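Taurine dioxygenase (Burkholderia ambifaria, PDB 5VN6) probably oxidises taurine as an iron-dependent dioxygenase of the TfdA family, and carries a magnesium ion at its metal site in this crystal. Local coordinates at residues Leu14-Ile18 against Glu244-Trp249; Leu156-Ser161 against Asp184-Val190. One frame throughout, in Å; residues are numbered along the deposited sequence.

Contact 1 of 2, residues Leu14-Ile18 against Glu244-Trp249; sequences LTCAI and EYQVRW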
loop_
_atom_site.group_PDB
_atom_site.type_symbol
_atom_site.label_atom_id
_atom_site.label_comp_id
_atom_site.label_asym_id
_atom_site.label_seq_id
_atom_site.Cartn_x
_atom_site.Cartn_y
_atom_site.Cartn_z
ATOM N N LEU A 14 -9.704 0.923 12.120
ATOM C CA LEU A 14 -9.233 -0.152 11.254
ATOM C C LEU A 14 -7.739 -0.404 11.401
ATOM O O LEU A 14 -7.284 -1.536 11.187
ATOM C CB LEU A 14 -9.532 0.170 9.782
ATOM C CG LEU A 14 -10.936 -0.101 9.235
ATOM C CD1 LEU A 14 -11.949 0.888 9.817
ATOM C CD2 LEU A 14 -10.927 -0.032 7.726
ATOM N N THR A 15 -6.975 0.649 11.699
ATOM C CA THR A 15 -5.527 0.629 11.903
ATOM C C THR A 15 -5.223 1.634 13.008
ATOM O O THR A 15 -6.090 2.419 13.401
ATOM C CB THR A 15 -4.754 1.035 10.636
ATOM O OG1 THR A 15 -4.890 2.453 10.452
ATOM C CG2 THR A 15 -5.314 0.333 9.388
ATOM N N CYS A 16 -3.976 1.656 13.491
ATOM C CA CYS A 16 -3.639 2.634 14.525
ATOM C C CYS A 16 -3.415 4.027 13.950
ATOM O O CYS A 16 -3.442 5.017 14.691
ATOM C CB CYS A 16 -2.379 2.212 15.293
ATOM S SG CYS A 16 -2.530 0.668 16.208
ATOM N N ALA A 17 -3.226 4.141 12.645
ATOM C CA ALA A 17 -2.846 5.417 12.061
ATOM C C ALA A 17 -4.019 6.173 11.454
ATOM O O ALA A 17 -4.010 7.398 11.451
ATOM C CB ALA A 17 -1.783 5.190 10.986
ATOM N N ILE A 18 -5.005 5.474 10.907
ATOM C CA ILE A 18 -5.987 6.124 10.052
ATOM C C ILE A 18 -7.177 5.207 9.827
ATOM O O ILE A 18 -7.021 3.996 9.612
ATOM C CB ILE A 18 -5.363 6.553 8.703
ATOM C CG1 ILE A 18 -6.426 7.212 7.811
ATOM C CG2 ILE A 18 -4.709 5.364 7.967
ATOM C CD1 ILE A 18 -5.860 7.992 6.625
ATOM N N GLU A 244 2.550 1.933 6.877
ATOM C CA GLU A 244 2.244 2.390 8.236
ATOM C C GLU A 244 1.223 3.522 8.262
ATOM O O GLU A 244 0.536 3.706 9.269
ATOM C CB GLU A 244 3.521 2.855 8.940
ATOM C CG GLU A 244 4.265 1.734 9.667
ATOM C CD GLU A 244 5.074 0.855 8.726
ATOM O OE1 GLU A 244 5.165 1.197 7.513
ATOM O OE2 GLU A 244 5.618 -0.171 9.196
ATOM N N TYR A 245 1.119 4.297 7.191
ATOM C CA TYR A 245 0.235 5.461 7.164
ATOM C C TYR A 245 -1.094 5.169 6.491
ATOM O O TYR A 245 -1.901 6.092 6.311
ATOM C CB TYR A 245 0.909 6.626 6.421
ATOM C CG TYR A 245 2.286 6.980 6.917
ATOM C CD1 TYR A 245 2.664 6.734 8.249
ATOM C CD2 TYR A 245 3.217 7.576 6.052
ATOM C CE1 TYR A 245 3.953 7.063 8.706
ATOM C CE2 TYR A 245 4.480 7.913 6.496
ATOM C CZ TYR A 245 4.843 7.662 7.825
ATOM O OH TYR A 245 6.107 8.006 8.249
ATOM N N GLN A 246 -1.337 3.917 6.107
ATOM C CA GLN A 246 -2.367 3.588 5.137
ATOM C C GLN A 246 -3.503 2.793 5.769
ATOM O O GLN A 246 -3.334 2.079 6.763
ATOM C CB GLN A 246 -1.786 2.778 3.961
ATOM C CG GLN A 246 -0.846 3.574 3.063
ATOM C CD GLN A 246 -0.191 2.680 2.019
ATOM O OE1 GLN A 246 -0.397 1.478 2.021
ATOM N NE2 GLN A 246 0.645 3.255 1.171
ATOM N N VAL A 247 -4.667 2.895 5.130
ATOM C CA VAL A 247 -5.775 1.983 5.368
ATOM C C VAL A 247 -6.327 1.592 4.007
ATOM O O VAL A 247 -6.269 2.372 3.052
ATOM C CB VAL A 247 -6.870 2.599 6.278
ATOM C CG1 VAL A 247 -7.508 3.892 5.664
ATOM C CG2 VAL A 247 -7.939 1.578 6.591
ATOM N N ARG A 248 -6.846 0.367 3.915
ATOM C CA ARG A 248 -7.409 -0.170 2.681
ATOM C C ARG A 248 -8.835 -0.622 2.941
ATOM O O ARG A 248 -9.081 -1.391 3.868
ATOM C CB ARG A 248 -6.574 -1.339 2.133
ATOM C CG ARG A 248 -7.154 -1.936 0.843
ATOM C CD ARG A 248 -6.071 -2.502 -0.057
ATOM N NE ARG A 248 -6.617 -3.146 -1.251
ATOM C CZ ARG A 248 -5.901 -3.458 -2.332
ATOM N NH1 ARG A 248 -6.481 -4.037 -3.376
ATOM N NH2 ARG A 248 -4.609 -3.177 -2.380
ATOM N N TRP A 249 -9.772 -0.140 2.127
ATOM C CA TRP A 249 -11.189 -0.368 2.355
ATOM C C TRP A 249 -11.758 -1.158 1.192
ATOM O O TRP A 249 -11.468 -0.853 0.028
ATOM C CB TRP A 249 -11.932 0.963 2.518
ATOM C CG TRP A 249 -13.423 0.878 2.636
ATOM C CD1 TRP A 249 -14.350 1.283 1.700
ATOM C CD2 TRP A 249 -14.178 0.403 3.763
ATOM N NE1 TRP A 249 -15.617 1.074 2.172
ATOM C CE2 TRP A 249 -15.548 0.533 3.430
ATOM C CE3 TRP A 249 -13.830 -0.136 5.008
ATOM C CZ2 TRP A 249 -16.574 0.168 4.313
ATOM C CZ3 TRP A 249 -14.857 -0.512 5.885
ATOM C CH2 TRP A 249 -16.209 -0.345 5.530
#

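Contact 2 of 2, residues Leu156-Ser161 against Asp184-Val190; sequences LRARHS and DAEHPVV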
loop_
_atom_site.group_PDB
_atom_site.type_symbol
_atom_site.label_atom_id
_atom_site.label_comp_id
_atom_site.label_asym_id
_atom_site.label_seq_id
_atom_site.Cartn_x
_atom_site.Cartn_y
_atom_site.Cartn_z
ATOM N N LEU A 156 9.111 25.721 1.918
ATOM C CA LEU A 156 8.965 25.382 0.515
ATOM C C LEU A 156 7.516 25.518 0.063
ATOM O O LEU A 156 6.578 25.247 0.811
ATOM C CB LEU A 156 9.455 23.947 0.254
ATOM C CG LEU A 156 10.969 23.737 0.261
ATOM C CD1 LEU A 156 11.343 22.247 0.002
ATOM C CD2 LEU A 156 11.630 24.677 -0.768
ATOM N N ARG A 157 7.347 25.924 -1.190
ATOM C CA ARG A 157 6.059 25.956 -1.864
ATOM C C ARG A 157 6.227 25.222 -3.185
ATOM O O ARG A 157 7.336 25.113 -3.713
ATOM C CB ARG A 157 5.564 27.392 -2.094
ATOM C CG ARG A 157 5.595 28.238 -0.827
ATOM C CD ARG A 157 5.159 29.713 -1.022
ATOM N NE ARG A 157 3.808 29.835 -1.550
ATOM C CZ ARG A 157 2.712 29.603 -0.829
ATOM N NH1 ARG A 157 2.819 29.222 0.440
ATOM N NH2 ARG A 157 1.508 29.732 -1.377
ATOM N N ALA A 158 5.123 24.710 -3.722
ATOM C CA ALA A 158 5.211 23.855 -4.903
ATOM C C ALA A 158 3.936 24.003 -5.717
ATOM O O ALA A 158 2.901 24.421 -5.194
ATOM C CB ALA A 158 5.431 22.392 -4.504
ATOM N N ARG A 159 4.011 23.658 -7.006
ATOM C CA ARG A 159 2.876 23.822 -7.910
ATOM C C ARG A 159 2.229 22.479 -8.248
ATOM O O ARG A 159 2.924 21.463 -8.396
ATOM C CB ARG A 159 3.283 24.578 -9.179
ATOM C CG ARG A 159 3.214 26.108 -8.949
ATOM C CD ARG A 159 3.475 26.975 -10.175
ATOM N NE ARG A 159 3.773 28.347 -9.766
ATOM C CZ ARG A 159 2.861 29.261 -9.426
ATOM N NH1 ARG A 159 1.571 28.978 -9.460
ATOM N NH2 ARG A 159 3.243 30.470 -9.049
ATOM N N HIS A 160 0.891 22.491 -8.328
ATOM C CA HIS A 160 0.045 21.325 -8.592
ATOM C C HIS A 160 -0.719 21.572 -9.881
ATOM O O HIS A 160 -1.430 22.577 -9.993
ATOM C CB HIS A 160 -0.945 21.095 -7.456
ATOM C CG HIS A 160 -0.310 20.982 -6.111
ATOM N ND1 HIS A 160 -0.571 19.933 -5.260
ATOM C CD2 HIS A 160 0.578 21.779 -5.468
ATOM C CE1 HIS A 160 0.116 20.093 -4.145
ATOM N NE2 HIS A 160 0.835 21.197 -4.249
ATOM N N SER A 161 -0.592 20.664 -10.842
ATOM C CA SER A 161 -0.954 20.975 -12.216
ATOM C C SER A 161 -2.024 20.027 -12.729
ATOM O O SER A 161 -1.846 18.809 -12.695
ATOM C CB SER A 161 0.281 20.911 -13.130
ATOM O OG SER A 161 -0.108 20.922 -14.485
ATOM N N ASP A 184 -1.650 26.337 -12.878
ATOM C CA ASP A 184 -0.994 25.487 -11.886
ATOM C C ASP A 184 -0.958 26.183 -10.530
ATOM O O ASP A 184 -0.354 27.248 -10.385
ATOM C CB ASP A 184 0.438 25.142 -12.323
ATOM C CG ASP A 184 0.522 24.528 -13.726
ATOM O OD1 ASP A 184 1.614 24.035 -14.074
ATOM O OD2 ASP A 184 -0.463 24.560 -14.496
ATOM N N ALA A 185 -1.592 25.573 -9.529
ATOM C CA ALA A 185 -1.761 26.210 -8.232
ATOM C C ALA A 185 -0.536 25.977 -7.353
ATOM O O ALA A 185 -0.070 24.841 -7.197
ATOM C CB ALA A 185 -3.024 25.691 -7.539
ATOM N N GLU A 186 -0.027 27.052 -6.767
ATOM C CA GLU A 186 1.051 26.949 -5.796
ATOM C C GLU A 186 0.447 26.785 -4.408
ATOM O O GLU A 186 -0.488 27.510 -4.042
ATOM C CB GLU A 186 1.944 28.187 -5.832
ATOM C CG GLU A 186 3.036 28.166 -4.778
ATOM C CD GLU A 186 4.057 29.283 -4.962
ATOM O OE1 GLU A 186 4.744 29.302 -6.004
ATOM O OE2 GLU A 186 4.138 30.165 -4.074
ATOM N N HIS A 187 0.989 25.849 -3.641
ATOM C CA HIS A 187 0.556 25.549 -2.283
ATOM C C HIS A 187 1.769 25.376 -1.386
ATOM O O HIS A 187 2.826 24.932 -1.850
ATOM C CB HIS A 187 -0.281 24.263 -2.226
ATOM C CG HIS A 187 -1.555 24.351 -3.002
ATOM N ND1 HIS A 187 -2.543 25.259 -2.697
ATOM C CD2 HIS A 187 -2.000 23.653 -4.071
ATOM C CE1 HIS A 187 -3.543 25.122 -3.549
ATOM N NE2 HIS A 187 -3.245 24.139 -4.381
ATOM N N PRO A 188 1.642 25.678 -0.096
ATOM C CA PRO A 188 2.722 25.333 0.832
ATOM C C PRO A 188 2.968 23.831 0.805
ATOM O O PRO A 188 2.029 23.033 0.741
ATOM C CB PRO A 188 2.185 25.778 2.197
ATOM C CG PRO A 188 0.683 25.762 2.029
ATOM C CD PRO A 188 0.451 26.190 0.605
ATOM N N VAL A 189 4.249 23.458 0.860
ATOM C CA VAL A 189 4.630 22.051 0.955
ATOM C C VAL A 189 4.244 21.490 2.316
ATOM O O VAL A 189 3.828 20.330 2.432
ATOM C CB VAL A 189 6.136 21.898 0.678
ATOM C CG1 VAL A 189 6.632 20.507 1.088
ATOM C CG2 VAL A 189 6.436 22.171 -0.803
ATOM N N VAL A 190 4.361 22.303 3.360
ATOM C CA VAL A 190 3.914 21.951 4.702
ATOM C C VAL A 190 2.646 22.748 4.943
ATOM O O VAL A 190 2.701 23.975 5.096
ATOM C CB VAL A 190 4.974 22.275 5.761
ATOM C CG1 VAL A 190 4.497 21.861 7.148
ATOM C CG2 VAL A 190 6.289 21.638 5.397
HETATM O O HOH W 1 6.106 24.731 3.394
HETATM O O HOH W 2 1.655 31.505 -3.947
HETATM O O HOH W 3 2.606 22.020 -2.155
HETATM O O HOH W 4 1.890 22.023 -15.810
#

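Contact 1 of 2, residues Leu14-Ile18 against Glu244-Trp249
V247 is wedged between L14 and I18, and these three residues bury most of the surface where the turn 14-18 lies on the edge strand 246-249 of the double-stranded beta-helix core expected of a TauD/TfdA dioxygenase. The two methyls of V247 serve different neighbours. CG2, anti to the backbone N, meets CD2 of L14 at 3.6 Å, while CG1 lies against CG2 of I18. The side chains of I18 and V247 cross at about a right angle, with CG2 of I18 3.9 Å from CB of V247. That same I18 methyl rests on the strand backbone, 3.3 Å from O of Y245: with CG1 anti to the backbone N (chi1 179°), CG2 falls between the backbone N and carbonyl carbon of I18, on the side of the strand. Beyond V247, CD2 of L14 reaches the W249 ring at its edge, close to the ring plane, 4.0 Å from CE3. Methyl groups thus meet side chains and backbone carbonyls. V247 pairs through its backbone with W135 on the neighbouring strand 133-137, while V49 and F51 of strand 49-52 close over the valine and the leucine. C16 N bonds D271 and E244 OE1 bonds Y267, both of the second subunit, so the turn forms part of the dimer interface. The turn is braced from within by T15, whose OG1 accepts from A17 N in an ST turn and donates to I18 O at 2.8 Å, from 21° outside the carbonyl plane. Its methyl CG2 faces the strand instead, 3.7 Å from O of Q246.

Contact 2 of 2, residues Leu156-Ser161 against Asp184-Val190
E186 spans two arginines of the opposing strand, with one carboxylate oxygen turned to each. R157 NE donates to E186 OE2 at 2.6 Å, in the plane of its guanidinium but on the anti side of the carboxylate; a bend at chi3 (59°) carries the group over P188 N. Water 2 donates to the same OE2 and accepts from R157 NH2, closing a bridge beside the salt bridge. The second link is looser: OE1 stands over the face of the R159 guanidinium, 3.6 Å from NH2, so the attraction is one of charge alone, and OE1 finds its hydrogen bond at T211 OG1. R159 spends NH1 on the backbone, donating to D184 O at 2.7 Å. Beneath these charges, strands 157-160 and 185-188 are the central antiparallel pair of a four-stranded sheet, flanked by 207-210 and 199-201. A158 and H187 exchange N-H and C=O in one hydrogen-bonded pair, H160 and A185 in the next, and V189 N continues the series onto L156 O at 2.9 Å. Water 1 lies 2.7 Å from L156 O and accepts from V190 N. On the face shared by A158 and H160, the edge of the H187 ring stands against the face of H160 in a T-shaped pair, planes at 77°, with CD2 of each ring 3.5 Å apart. Both ring nitrogens of H160 have partners: ND1 meets S110 OG, and NE2 is hydrogen-bonded to water 3, which also lies 2.9 Å from H187 O. At the far end, D184 OD2 is salt-bridged to K179, and water 4 accepts from S161 OG, itself also hydrogen-bonded to A164 N, and donates to D184 OD1.

Contact 2 is nested within the chain loop that contact 1 closes, yet their centres lie 26 Å apart and their nearest atoms about 13 Å. Both are largely buried, though in contact 2 the charged face of R157, R159 and E186 is partly exposed while the histidine face is buried. Contact 1 seats an N-terminal turn on an edge strand of the metal-bearing core, at the second subunit; contact 2 joins neighbouring strands of a separate small sheet, where no other chain touches the two segments. Methyl packing thus contrasts with main-chain pairing, charges and bridging waters. Neither contact includes a metal ligand; the I18 side chain is about 8 Å from that of H266, and the H160 side chain about 8 Å from that of H106.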